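Long-range contacts in invasin homolog AafB, Major fimbrial subunit of aggregative adherence fimbria II AafA chimeric construct (Escherichia coli, PDB 4OR1), which is a minor pilin of aggregative adherence fimbriae, an immunoglobulin-like subunit of chaperone-usher pili that probably serves in adhesion to host surfaces: residues I15-L20 with F124-K129; I40-H45 with Q101-I106; W77-R82 with M110-Q115. All blocks are in the same frame, centred on the assembly; numbering follows the deposited sequence.

Interaction 1: I15-L20 with F124-K129; sequences ISLEGL and FSVSGK
Both Ile-15 and Leu-17 set their first side-chain branch anti to the backbone N (Ile-15 CG1 at chi1 -178°, Leu-17 CG likewise), which turns CG1 and CG toward segment 124-129 on strand 120-131. In Ile-15 a second extended torsion (chi2 174°) carries CD1 to the far strand. This is the interior of the immunoglobulin-like beta sandwich of the AafB part of the fusion: the two strands belong to opposing sheets, and their segments 15-19 and 124-129 run roughly antiparallel at 153°, with axes 7.9 Å apart at closest approach and no hydrogen bond between them. What joins them is apolar. Ile-15 CD1 comes to rest over the backbone, 3.6 Å from Val-126 O and 3.7 Å from Gly-128 N, where glycine puts no side chain in its way; its side-chain neighbour is Val-126 CG1, at 4.1 Å.

Leu-17 works through the single methyl CD2. That methyl lies 3.8 Å from Val-126 CG2, the two side chains crossing at about a right angle, and 3.9 Å from Phe-124 CB, so it sits between two consecutive inward-facing residues of the opposite strand. Val-126 thus splits its branches, CG1 to Ile-15 and CG2 to Leu-17.

Phe-107, from strand 104-111, touches both Leu-17 and Val-126, while Ile-50 of strand 47-52 meets Ile-15 and Val-126. Beside strand 120-131 runs strand 146-154, the fused AafA segment, whose pairing here is engineered. Leu-17 CD2 also lies 3.6 Å from Phe-124 O.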
ATOM      1  N   ILE A  15       4.425 -11.151   4.276  1.00 58.37           N
ATOM      2  CA  ILE A  15       4.242  -9.727   3.996  1.00 52.63           C
ATOM      3  C   ILE A  15       3.981  -8.951   5.280  1.00 53.94           C
ATOM      4  O   ILE A  15       3.250  -9.406   6.169  1.00 52.01           O
ATOM      5  CB  ILE A  15       3.081  -9.494   3.003  1.00 50.62           C
ATOM      6  CG1 ILE A  15       2.922  -8.002   2.676  1.00 49.05           C
ATOM      7  CG2 ILE A  15       1.779 -10.092   3.549  1.00 52.87           C
ATOM      8  CD1 ILE A  15       1.894  -7.702   1.589  1.00 47.65           C
ATOM      9  N   SER A  16       4.583  -7.775   5.369  1.00 51.44           N
ATOM     10  CA  SER A  16       4.388  -6.935   6.525  1.00 54.65           C
ATOM     11  C   SER A  16       4.224  -5.489   6.088  1.00 54.90           C
ATOM     12  O   SER A  16       4.807  -5.065   5.088  1.00 57.39           O
ATOM     13  CB  SER A  16       5.566  -7.082   7.487  1.00 52.86           C
ATOM     14  OG  SER A  16       6.722  -6.464   6.952  1.00 52.90           O
ATOM     15  N   LEU A  17       3.431  -4.747   6.854  1.00 51.49           N
ATOM     16  CA  LEU A  17       3.199  -3.337   6.611  1.00 49.23           C
ATOM     17  C   LEU A  17       3.276  -2.563   7.942  1.00 53.52           C
ATOM     18  O   LEU A  17       2.675  -2.973   8.939  1.00 51.02           O
ATOM     19  CB  LEU A  17       1.832  -3.174   5.944  1.00 46.60           C
ATOM     20  CG  LEU A  17       1.273  -1.782   5.651  1.00 46.05           C
ATOM     21  CD1 LEU A  17       2.157  -1.019   4.682  1.00 43.73           C
ATOM     22  CD2 LEU A  17      -0.152  -1.906   5.130  1.00 43.60           C
ATOM     23  N   GLU A  18       4.009  -1.449   7.952  1.00 57.11           N
ATOM     24  CA  GLU A  18       4.236  -0.664   9.168  0.50 57.41           C
ATOM     25  C   GLU A  18       3.936   0.808   8.953  1.00 58.41           C
ATOM     26  O   GLU A  18       4.583   1.456   8.125  1.00 59.37           O
ATOM     27  CB  GLU A  18       5.689  -0.795   9.633  0.50 64.57           C
ATOM     28  CG  GLU A  18       6.118  -2.193  10.048  1.00 84.09           C
ATOM     29  CD  GLU A  18       5.272  -2.769  11.171  1.00101.00           C
ATOM     30  OE1 GLU A  18       4.812  -1.988  12.039  1.00102.19           O
ATOM     31  OE2 GLU A  18       5.072  -4.006  11.181  1.00103.59           O
ATOM     32  N   GLY A  19       2.973   1.341   9.708  1.00 57.76           N
ATOM     33  CA  GLY A  19       2.663   2.774   9.686  1.00 62.39           C
ATOM     34  C   GLY A  19       3.739   3.648  10.327  1.00 70.61           C
ATOM     35  O   GLY A  19       4.769   3.151  10.796  1.00 61.95           O
ATOM     36  N   LEU A  20       3.492   4.958  10.344  1.00 82.04           N
ATOM     37  CA  LEU A  20       4.462   5.941  10.864  1.00 92.71           C
ATOM     38  C   LEU A  20       4.498   6.050  12.407  1.00105.82           C
ATOM     39  O   LEU A  20       5.547   6.353  12.980  1.00105.93           O
ATOM     40  CB  LEU A  20       4.244   7.312  10.210  1.00 82.85           C
ATOM     41  N   PHE A 124      -4.785   0.747   6.475  1.00 46.17           N
ATOM     42  CA  PHE A 124      -4.201   0.355   5.201  1.00 45.39           C
ATOM     43  C   PHE A 124      -4.134  -1.162   5.166  1.00 47.08           C
ATOM     44  O   PHE A 124      -3.607  -1.782   6.094  1.00 49.02           O
ATOM     45  CB  PHE A 124      -2.801   0.937   5.034  1.00 43.15           C
ATOM     46  CG  PHE A 124      -2.758   2.432   4.982  1.00 44.51           C
ATOM     47  CD1 PHE A 124      -3.771   3.163   4.377  1.00 49.74           C
ATOM     48  CD2 PHE A 124      -1.696   3.117   5.544  1.00 51.77           C
ATOM     49  CE1 PHE A 124      -3.724   4.558   4.329  1.00 51.83           C
ATOM     50  CE2 PHE A 124      -1.633   4.509   5.493  1.00 55.62           C
ATOM     51  CZ  PHE A 124      -2.650   5.228   4.882  1.00 50.73           C
ATOM     52  N   SER A 125      -4.671  -1.759   4.107  1.00 41.54           N
ATOM     53  CA  SER A 125      -4.620  -3.204   3.954  1.00 39.17           C
ATOM     54  C   SER A 125      -4.070  -3.586   2.592  1.00 43.21           C
ATOM     55  O   SER A 125      -4.612  -3.194   1.555  1.00 49.11           O
ATOM     56  CB  SER A 125      -5.997  -3.808   4.153  1.00 38.02           C
ATOM     57  OG  SER A 125      -5.969  -5.185   3.832  1.00 46.47           O
ATOM     58  N   VAL A 126      -2.995  -4.367   2.603  1.00 46.68           N
ATOM     59  CA  VAL A 126      -2.235  -4.681   1.398  1.00 44.59           C
ATOM     60  C   VAL A 126      -1.990  -6.180   1.257  1.00 48.59           C
ATOM     61  O   VAL A 126      -1.571  -6.827   2.220  1.00 55.71           O
ATOM     62  CB  VAL A 126      -0.879  -3.977   1.446  1.00 43.69           C
ATOM     63  CG1 VAL A 126      -0.032  -4.379   0.271  1.00 42.83           C
ATOM     64  CG2 VAL A 126      -1.075  -2.473   1.449  1.00 48.23           C
ATOM     65  N   SER A 127      -2.223  -6.720   0.060  1.00 45.66           N
ATOM     66  CA  SER A 127      -1.954  -8.136  -0.228  1.00 46.63           C
ATOM     67  C   SER A 127      -0.862  -8.319  -1.268  1.00 48.23           C
ATOM     68  O   SER A 127      -0.777  -7.549  -2.218  1.00 53.26           O
ATOM     69  CB  SER A 127      -3.215  -8.856  -0.692  1.00 45.99           C
ATOM     70  OG  SER A 127      -4.266  -8.669   0.233  1.00 54.51           O
ATOM     71  N   GLY A 128      -0.038  -9.351  -1.088  1.00 53.12           N
ATOM     72  CA  GLY A 128       1.080  -9.640  -1.994  1.00 54.07           C
ATOM     73  C   GLY A 128       1.185 -11.090  -2.450  1.00 55.81           C
ATOM     74  O   GLY A 128       0.815 -12.010  -1.719  1.00 57.63           O
ATOM     75  N   LYS A 129       1.685 -11.280  -3.672  1.00 53.65           N
ATOM     76  CA  LYS A 129       1.956 -12.596  -4.260  1.00 48.53           C
ATOM     77  C   LYS A 129       3.415 -12.623  -4.688  1.00 49.14           C
ATOM     78  O   LYS A 129       3.986 -11.576  -4.986  1.00 47.83           O
ATOM     79  CB  LYS A 129       1.139 -12.801  -5.541  1.00 49.54           C
ATOM     80  CG  LYS A 129      -0.335 -13.135  -5.416  1.00 49.55           C
ATOM     81  CD  LYS A 129      -0.984 -12.900  -6.786  1.00 57.39           C
ATOM     82  CE  LYS A 129      -2.354 -13.545  -6.913  1.00 65.89           C
ATOM     83  NZ  LYS A 129      -3.463 -12.710  -6.347  1.00 69.59           N
TER

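Interaction 2: I40-H45 with Q101-I106; sequences ICRERH and QEEQVI
Ile-40 and Gln-104 face each other as an antiparallel, non-hydrogen-bonded pair at one end of the larger sheet of the immunoglobulin-like AafB domain, where strands 33-41 and 104-111 are neighbours. Their side chains lie next to each other and point the same way, with Gln-104 OE1 3.7 Å from Ile-40 CG1.

One residue further on, the backbone does the holding: Cys-41 N donates to Glu-103 O at 2.8 Å, with an N-H...O angle of 164°. The same oxygen takes a CA-H...O contact from Ile-40 CA at 3.4 Å. On the other flank, backbone hydrogen bonds join Ile-40 to Glu-14 and Arg-42 to Ser-12. Cys-41 is also tied covalently, through its disulfide with Cys-130 on strand 120-131, so this end of the sheet is fastened to the other sheet as well.

Beyond the strand, the imidazole of His-45 lies between the two loops. ND1 donates to Glu-43 O in its own loop at 2.9 Å, a nearly straight bond with the oxygen at the ring edge, near its plane. NE2 faces Glu-102 O across the gap, also near the ring plane, but this contact is modelled too short and bent, and as a hydrogen bond it is doubtful. Cys-41 SG lies over one ring face, offset toward the rim, and Phe-48 meets the ring too.

Arg-42 NH2 has its salt bridge with Glu-14, whereas Glu-103 OE2 makes a long one with Arg-42 NE at 3.9 Å, well out of the guanidinium plane, so that no N-H aims at it. Ile-40 CG2 sits over the centre of that guanidinium, 3.6 Å above its plane, and lies 3.7 Å from the same Glu-103 OE2.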
ATOM      1  N   ILE A  40       8.513 -10.837   1.492  1.00 58.42           N
ATOM      2  CA  ILE A  40       9.597 -11.820   1.466  1.00 56.57           C
ATOM      3  C   ILE A  40       9.133 -13.028   0.651  1.00 60.79           C
ATOM      4  O   ILE A  40       8.057 -13.570   0.910  1.00 68.90           O
ATOM      5  CB  ILE A  40      10.014 -12.264   2.895  1.00 54.84           C
ATOM      6  CG1 ILE A  40      10.672 -11.119   3.672  1.00 56.55           C
ATOM      7  CG2 ILE A  40      10.980 -13.414   2.844  1.00 63.39           C
ATOM      8  CD1 ILE A  40       9.753 -10.436   4.684  1.00 58.77           C
ATOM      9  N   CYS A  41       9.922 -13.428  -0.346  1.00 60.52           N
ATOM     10  CA  CYS A  41       9.690 -14.699  -1.050  1.00 64.80           C
ATOM     11  C   CYS A  41      10.894 -15.610  -0.873  1.00 71.07           C
ATOM     12  O   CYS A  41      12.023 -15.224  -1.195  1.00 75.97           O
ATOM     13  CB  CYS A  41       9.419 -14.494  -2.536  1.00 64.79           C
ATOM     14  SG  CYS A  41       8.051 -13.395  -2.931  1.00 81.48           S
ATOM     15  N   ARG A  42      10.647 -16.817  -0.365  1.00 73.14           N
ATOM     16  CA  ARG A  42      11.722 -17.767  -0.056  1.00 71.19           C
ATOM     17  C   ARG A  42      11.801 -18.947  -1.023  1.00 65.88           C
ATOM     18  O   ARG A  42      12.737 -19.744  -0.965  1.00 71.07           O
ATOM     19  CB  ARG A  42      11.598 -18.271   1.379  1.00 73.91           C
ATOM     20  CG  ARG A  42      11.691 -17.172   2.395  1.00 74.74           C
ATOM     21  CD  ARG A  42      11.714 -17.731   3.789  1.00 77.78           C
ATOM     22  NE  ARG A  42      11.662 -16.658   4.781  1.00 80.62           N
ATOM     23  CZ  ARG A  42      10.537 -16.131   5.258  1.00 81.02           C
ATOM     24  NH1 ARG A  42       9.351 -16.567   4.839  1.00 84.30           N
ATOM     25  NH2 ARG A  42      10.598 -15.160   6.157  1.00 78.16           N
ATOM     26  N   GLU A  43      10.809 -19.064  -1.897  1.00 57.78           N
ATOM     27  CA  GLU A  43      10.876 -20.002  -2.998  1.00 51.68           C
ATOM     28  C   GLU A  43      11.252 -19.236  -4.277  1.00 57.24           C
ATOM     29  O   GLU A  43      11.222 -18.000  -4.303  1.00 63.09           O
ATOM     30  CB  GLU A  43       9.549 -20.739  -3.127  1.00 46.58           C
ATOM     31  N   ARG A  44      11.633 -19.963  -5.323  1.00 61.59           N
ATOM     32  CA  ARG A  44      12.073 -19.349  -6.575  1.00 63.97           C
ATOM     33  C   ARG A  44      10.985 -18.484  -7.180  1.00 61.77           C
ATOM     34  O   ARG A  44       9.827 -18.906  -7.253  1.00 63.65           O
ATOM     35  CB  ARG A  44      12.447 -20.425  -7.596  1.00 71.86           C
ATOM     36  CG  ARG A  44      13.696 -21.199  -7.294  1.00 84.17           C
ATOM     37  CD  ARG A  44      14.072 -22.046  -8.486  1.00 91.67           C
ATOM     38  NE  ARG A  44      14.202 -21.226  -9.688  1.00 89.22           N
ATOM     39  CZ  ARG A  44      14.058 -21.686 -10.925  1.00 90.06           C
ATOM     40  NH1 ARG A  44      13.784 -22.970 -11.136  1.00 92.23           N
ATOM     41  NH2 ARG A  44      14.193 -20.860 -11.955  1.00 92.46           N
ATOM     42  N   HIS A  45      11.357 -17.280  -7.610  1.00 58.58           N
ATOM     43  CA  HIS A  45      10.407 -16.339  -8.202  1.00 57.46           C
ATOM     44  C   HIS A  45      11.074 -15.419  -9.221  1.00 58.33           C
ATOM     45  O   HIS A  45      12.289 -15.199  -9.179  1.00 58.53           O
ATOM     46  CB  HIS A  45       9.735 -15.500  -7.109  1.00 54.40           C
ATOM     47  CG  HIS A  45      10.700 -14.706  -6.288  1.00 54.09           C
ATOM     48  ND1 HIS A  45      11.267 -15.190  -5.129  1.00 58.16           N
ATOM     49  CD2 HIS A  45      11.212 -13.465  -6.470  1.00 53.78           C
ATOM     50  CE1 HIS A  45      12.082 -14.278  -4.628  1.00 57.64           C
ATOM     51  NE2 HIS A  45      12.065 -13.222  -5.420  1.00 51.72           N
ATOM     52  N   GLN A 101      14.507 -11.345  -8.570  1.00 70.08           N
ATOM     53  CA  GLN A 101      14.688 -12.693  -8.045  1.00 70.77           C
ATOM     54  C   GLN A 101      15.144 -12.638  -6.596  1.00 66.96           C
ATOM     55  O   GLN A 101      15.134 -13.660  -5.909  1.00 73.34           O
ATOM     56  CB  GLN A 101      15.676 -13.489  -8.897  1.00 71.74           C
ATOM     57  CG  GLN A 101      15.206 -13.709 -10.320  1.00 75.26           C
ATOM     58  CD  GLN A 101      15.919 -14.859 -11.003  1.00 75.78           C
ATOM     59  OE1 GLN A 101      16.195 -14.803 -12.203  1.00 74.02           O
ATOM     60  NE2 GLN A 101      16.216 -15.915 -10.243  1.00 74.73           N
ATOM     61  N   GLU A 102      15.519 -11.440  -6.141  1.00 64.79           N
ATOM     62  CA  GLU A 102      15.988 -11.207  -4.770  1.00 63.38           C
ATOM     63  C   GLU A 102      14.953 -11.663  -3.764  1.00 62.22           C
ATOM     64  O   GLU A 102      13.797 -11.897  -4.122  1.00 60.23           O
ATOM     65  CB  GLU A 102      16.299  -9.726  -4.515  1.00 68.75           C
ATOM     66  CG  GLU A 102      17.056  -9.006  -5.620  1.00 80.03           C
ATOM     67  CD  GLU A 102      16.130  -8.425  -6.673  1.00 89.86           C
ATOM     68  OE1 GLU A 102      16.419  -8.626  -7.873  1.00100.74           O
ATOM     69  OE2 GLU A 102      15.116  -7.782  -6.303  1.00 83.16           O
ATOM     70  N   GLU A 103      15.362 -11.770  -2.503  1.00 64.70           N
ATOM     71  CA  GLU A 103      14.499 -12.355  -1.486  1.00 63.49           C
ATOM     72  C   GLU A 103      13.348 -11.449  -1.055  1.00 61.19           C
ATOM     73  O   GLU A 103      12.276 -11.950  -0.694  1.00 60.34           O
ATOM     74  CB  GLU A 103      15.299 -12.801  -0.262  1.00 65.84           C
ATOM     75  CG  GLU A 103      14.623 -13.949   0.490  1.00 75.58           C
ATOM     76  CD  GLU A 103      14.879 -13.932   1.993  1.00 81.59           C
ATOM     77  OE1 GLU A 103      15.583 -13.019   2.474  1.00 86.19           O
ATOM     78  OE2 GLU A 103      14.362 -14.828   2.693  1.00 85.76           O
ATOM     79  N   GLN A 104      13.570 -10.132  -1.095  1.00 57.49           N
ATOM     80  CA  GLN A 104      12.556  -9.172  -0.659  1.00 55.30           C
ATOM     81  C   GLN A 104      12.555  -7.824  -1.376  1.00 53.02           C
ATOM     82  O   GLN A 104      13.575  -7.389  -1.907  1.00 50.59           O
ATOM     83  CB  GLN A 104      12.648  -8.949   0.851  1.00 64.18           C
ATOM     84  CG  GLN A 104      13.830  -8.105   1.314  1.00 74.51           C
ATOM     85  CD  GLN A 104      13.730  -7.751   2.791  1.00 88.92           C
ATOM     86  OE1 GLN A 104      13.295  -8.571   3.608  1.00104.17           O
ATOM     87  NE2 GLN A 104      14.126  -6.527   3.141  1.00 82.81           N
ATOM     88  N   VAL A 105      11.388  -7.179  -1.381  1.00 52.63           N
ATOM     89  CA  VAL A 105      11.239  -5.794  -1.838  1.00 50.10           C
ATOM     90  C   VAL A 105      10.655  -4.919  -0.746  1.00 52.23           C
ATOM     91  O   VAL A 105       9.918  -5.392   0.124  1.00 50.88           O
ATOM     92  CB  VAL A 105      10.315  -5.662  -3.063  1.00 50.61           C
ATOM     93  CG1 VAL A 105      10.964  -6.274  -4.280  1.00 57.64           C
ATOM     94  CG2 VAL A 105       8.960  -6.292  -2.783  1.00 52.36           C
ATOM     95  N   ILE A 106      10.992  -3.637  -0.808  1.00 56.94           N
ATOM     96  CA  ILE A 106      10.367  -2.629   0.028  1.00 60.15           C
ATOM     97  C   ILE A 106       9.327  -1.902  -0.822  1.00 60.35           C
ATOM     98  O   ILE A 106       9.524  -1.708  -2.022  1.00 65.10           O
ATOM     99  CB  ILE A 106      11.421  -1.626   0.578  1.00 62.16           C
ATOM    100  CG1 ILE A 106      12.490  -2.342   1.416  1.00 59.10           C
ATOM    101  CG2 ILE A 106      10.757  -0.512   1.383  1.00 71.85           C
ATOM    102  CD1 ILE A 106      11.938  -3.127   2.596  1.00 64.76           C
TER

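Interaction 3: W77-R82 with M110-Q115; sequences WVRLGR and MADGNQ
Arg-79 and Met-110 form an antiparallel hydrogen-bonded pair in the larger sheet of the immunoglobulin-like AafB domain, each backbone N giving its hydrogen to the other's O. Just past the end of strand 104-111 a further backbone hydrogen bond follows, Asp-112 N donating to Trp-77 O, 2.7 Å away.

Arg-79 can be followed outward. Its CB lies 4.0 Å from Asp-112 CG. CG stands between the backbone N and the carbonyl carbon (chi1 71°) and meets Met-110 CE at 3.9 Å. From there the chain runs extended to NE, crossing the Asp-112 side chain at about a right angle: CD passes 3.6 Å from Asp-112 OD1, NE has Met-110 CE at 4.0 Å, and CZ lies 4.0 Å from Ala-111 O.

Outside partners fix the tip. NH1 has a salt bridge with Asp-30, its stronger partner, whose OD1 also takes Gly-113 N; His-63 ND1 is hydrogen-bonded to Asp-112 OD2. Across the contact, Arg-79 NH1 donates to Asp-112 OD1 in a salt bridge of 3.1 Å, meeting it on the anti side, with the oxygen near the guanidinium plane.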
ATOM      1  N   TRP A  77      -6.425  10.010  -0.134  1.00 39.99           N
ATOM      2  CA  TRP A  77      -5.982   9.656  -1.469  1.00 34.70           C
ATOM      3  C   TRP A  77      -4.529   9.285  -1.406  1.00 34.49           C
ATOM      4  O   TRP A  77      -3.696  10.080  -0.978  1.00 39.03           O
ATOM      5  CB  TRP A  77      -6.253  10.791  -2.454  1.00 35.17           C
ATOM      6  CG  TRP A  77      -7.708  10.857  -2.830  1.00 34.33           C
ATOM      7  CD1 TRP A  77      -8.319  10.203  -3.866  1.00 35.33           C
ATOM      8  CD2 TRP A  77      -8.744  11.568  -2.138  1.00 34.98           C
ATOM      9  NE1 TRP A  77      -9.674  10.471  -3.867  1.00 36.64           N
ATOM     10  CE2 TRP A  77      -9.965  11.298  -2.817  1.00 35.65           C
ATOM     11  CE3 TRP A  77      -8.765  12.401  -1.008  1.00 32.26           C
ATOM     12  CZ2 TRP A  77     -11.190  11.845  -2.411  1.00 34.06           C
ATOM     13  CZ3 TRP A  77      -9.980  12.935  -0.599  1.00 33.43           C
ATOM     14  CH2 TRP A  77     -11.180  12.658  -1.304  1.00 34.34           C
ATOM     15  N   VAL A  78      -4.224   8.057  -1.801  1.00 33.56           N
ATOM     16  CA  VAL A  78      -2.915   7.478  -1.513  1.00 35.19           C
ATOM     17  C   VAL A  78      -2.430   6.670  -2.705  1.00 36.93           C
ATOM     18  O   VAL A  78      -3.247   6.142  -3.473  1.00 40.87           O
ATOM     19  CB  VAL A  78      -2.969   6.576  -0.249  1.00 33.79           C
ATOM     20  CG1 VAL A  78      -3.508   7.370   0.957  1.00 33.46           C
ATOM     21  CG2 VAL A  78      -3.819   5.340  -0.486  1.00 29.80           C
ATOM     22  N   ARG A  79      -1.112   6.582  -2.870  1.00 35.57           N
ATOM     23  CA  ARG A  79      -0.554   5.732  -3.923  1.00 38.14           C
ATOM     24  C   ARG A  79       0.501   4.762  -3.396  1.00 37.13           C
ATOM     25  O   ARG A  79       1.158   5.040  -2.391  1.00 38.62           O
ATOM     26  CB  ARG A  79      -0.023   6.560  -5.112  1.00 40.17           C
ATOM     27  CG  ARG A  79       1.236   7.328  -4.823  1.00 43.22           C
ATOM     28  CD  ARG A  79       1.623   8.252  -5.980  1.00 49.38           C
ATOM     29  NE  ARG A  79       2.833   9.017  -5.636  1.00 53.62           N
ATOM     30  CZ  ARG A  79       2.839  10.283  -5.225  1.00 50.62           C
ATOM     31  NH1 ARG A  79       1.707  10.965  -5.134  1.00 52.76           N
ATOM     32  NH2 ARG A  79       3.981  10.868  -4.919  1.00 48.46           N
ATOM     33  N   LEU A  80       0.634   3.626  -4.081  1.00 38.73           N
ATOM     34  CA  LEU A  80       1.648   2.626  -3.778  1.00 44.93           C
ATOM     35  C   LEU A  80       2.906   2.834  -4.583  1.00 53.04           C
ATOM     36  O   LEU A  80       2.928   3.623  -5.518  1.00 56.13           O
ATOM     37  CB  LEU A  80       1.133   1.242  -4.129  1.00 45.55           C
ATOM     38  CG  LEU A  80       0.354   0.475  -3.065  1.00 48.82           C
ATOM     39  CD1 LEU A  80      -0.239  -0.767  -3.677  1.00 49.35           C
ATOM     40  CD2 LEU A  80       1.240   0.095  -1.903  1.00 51.42           C
ATOM     41  N   GLY A  81       3.950   2.095  -4.228  1.00 64.16           N
ATOM     42  CA  GLY A  81       5.151   2.015  -5.050  1.00 82.97           C
ATOM     43  C   GLY A  81       6.317   2.771  -4.466  1.00 93.93           C
ATOM     44  O   GLY A  81       6.133   3.750  -3.763  1.00117.91           O
ATOM     45  N   ARG A  82       7.524   2.309  -4.754  1.00100.76           N
ATOM     46  CA  ARG A  82       8.731   2.980  -4.301  1.00107.73           C
ATOM     47  C   ARG A  82       9.736   3.116  -5.442  1.00113.84           C
ATOM     48  O   ARG A  82      10.192   4.220  -5.739  1.00119.62           O
ATOM     49  CB  ARG A  82       9.357   2.244  -3.107  1.00 98.16           C
ATOM     50  N   MET A 110       1.875   6.162  -0.039  1.00 39.75           N
ATOM     51  CA  MET A 110       2.118   7.607   0.020  1.00 44.01           C
ATOM     52  C   MET A 110       0.864   8.425  -0.197  1.00 47.59           C
ATOM     53  O   MET A 110      -0.059   8.002  -0.905  1.00 53.27           O
ATOM     54  CB  MET A 110       3.133   8.045  -1.027  1.00 43.07           C
ATOM     55  CG  MET A 110       4.508   7.436  -0.882  1.00 49.38           C
ATOM     56  SD  MET A 110       5.449   7.591  -2.413  1.00 51.22           S
ATOM     57  CE  MET A 110       4.697   6.284  -3.392  1.00 48.18           C
ATOM     58  N   ALA A 111       0.865   9.617   0.397  1.00 45.71           N
ATOM     59  CA  ALA A 111      -0.160  10.611   0.134  1.00 43.71           C
ATOM     60  C   ALA A 111      -0.122  10.961  -1.341  1.00 42.62           C
ATOM     61  O   ALA A 111       0.940  11.318  -1.867  1.00 36.37           O
ATOM     62  CB  ALA A 111       0.077  11.844   0.978  1.00 42.65           C
ATOM     63  N   ASP A 112      -1.279  10.828  -1.994  1.00 44.16           N
ATOM     64  CA  ASP A 112      -1.434  11.102  -3.419  1.00 46.36           C
ATOM     65  C   ASP A 112      -1.963  12.525  -3.625  1.00 45.62           C
ATOM     66  O   ASP A 112      -3.172  12.776  -3.548  1.00 45.62           O
ATOM     67  CB  ASP A 112      -2.376  10.067  -4.040  1.00 50.14           C
ATOM     68  CG  ASP A 112      -2.189   9.913  -5.532  1.00 57.42           C
ATOM     69  OD1 ASP A 112      -1.196  10.453  -6.071  1.00 62.24           O
ATOM     70  OD2 ASP A 112      -3.043   9.235  -6.163  1.00 56.49           O
ATOM     71  N   GLY A 113      -1.037  13.451  -3.880  1.00 44.60           N
ATOM     72  CA  GLY A 113      -1.341  14.882  -3.956  1.00 41.79           C
ATOM     73  C   GLY A 113      -1.573  15.497  -2.578  1.00 43.89           C
ATOM     74  O   GLY A 113      -1.885  14.775  -1.615  1.00 41.09           O
ATOM     75  N   ASN A 114      -1.428  16.827  -2.479  1.00 42.95           N
ATOM     76  CA  ASN A 114      -1.681  17.542  -1.224  1.00 43.27           C
ATOM     77  C   ASN A 114      -3.134  17.430  -0.817  1.00 45.84           C
ATOM     78  O   ASN A 114      -4.023  17.530  -1.668  1.00 51.23           O
ATOM     79  CB  ASN A 114      -1.333  19.017  -1.352  1.00 47.09           C
ATOM     80  CG  ASN A 114       0.133  19.253  -1.506  1.00 55.38           C
ATOM     81  OD1 ASN A 114       0.957  18.443  -1.087  1.00 64.38           O
ATOM     82  ND2 ASN A 114       0.484  20.386  -2.089  1.00 65.13           N
ATOM     83  N   GLN A 115      -3.374  17.230   0.477  1.00 41.31           N
ATOM     84  CA  GLN A 115      -4.733  17.072   0.991  1.00 41.65           C
ATOM     85  C   GLN A 115      -4.833  17.353   2.486  1.00 43.52           C
ATOM     86  O   GLN A 115      -3.842  17.267   3.221  1.00 44.42           O
ATOM     87  CB  GLN A 115      -5.276  15.671   0.679  1.00 41.18           C
ATOM     88  CG  GLN A 115      -4.363  14.536   1.125  1.00 46.75           C
ATOM     89  CD  GLN A 115      -4.735  13.200   0.512  1.00 46.90           C
ATOM     90  OE1 GLN A 115      -4.081  12.728  -0.416  1.00 56.31           O
ATOM     91  NE2 GLN A 115      -5.789  12.592   1.017  1.00 42.99           N
TER

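All three contacts belong to one AafB sandwich, and all reach its larger sheet. Interaction 1 ties that sheet's outer strand 13-19 to strand 120-131 of the opposing sheet, whereas interactions 2 and 3 share strand 104-111, which lies between 33-41 and 75-80: interaction 2 pairs it with the first, interaction 3 with the second. Their centres lie on opposite sides of the chain's centre, about 25 Å apart; that of interaction 1 is about 16 Å from interaction 2 and 15 Å from interaction 3. Along the chain, interaction 1 closes a loop that contains both others, whose segments alternate. The sandwich is therefore joined across its interior and along strand 104-111.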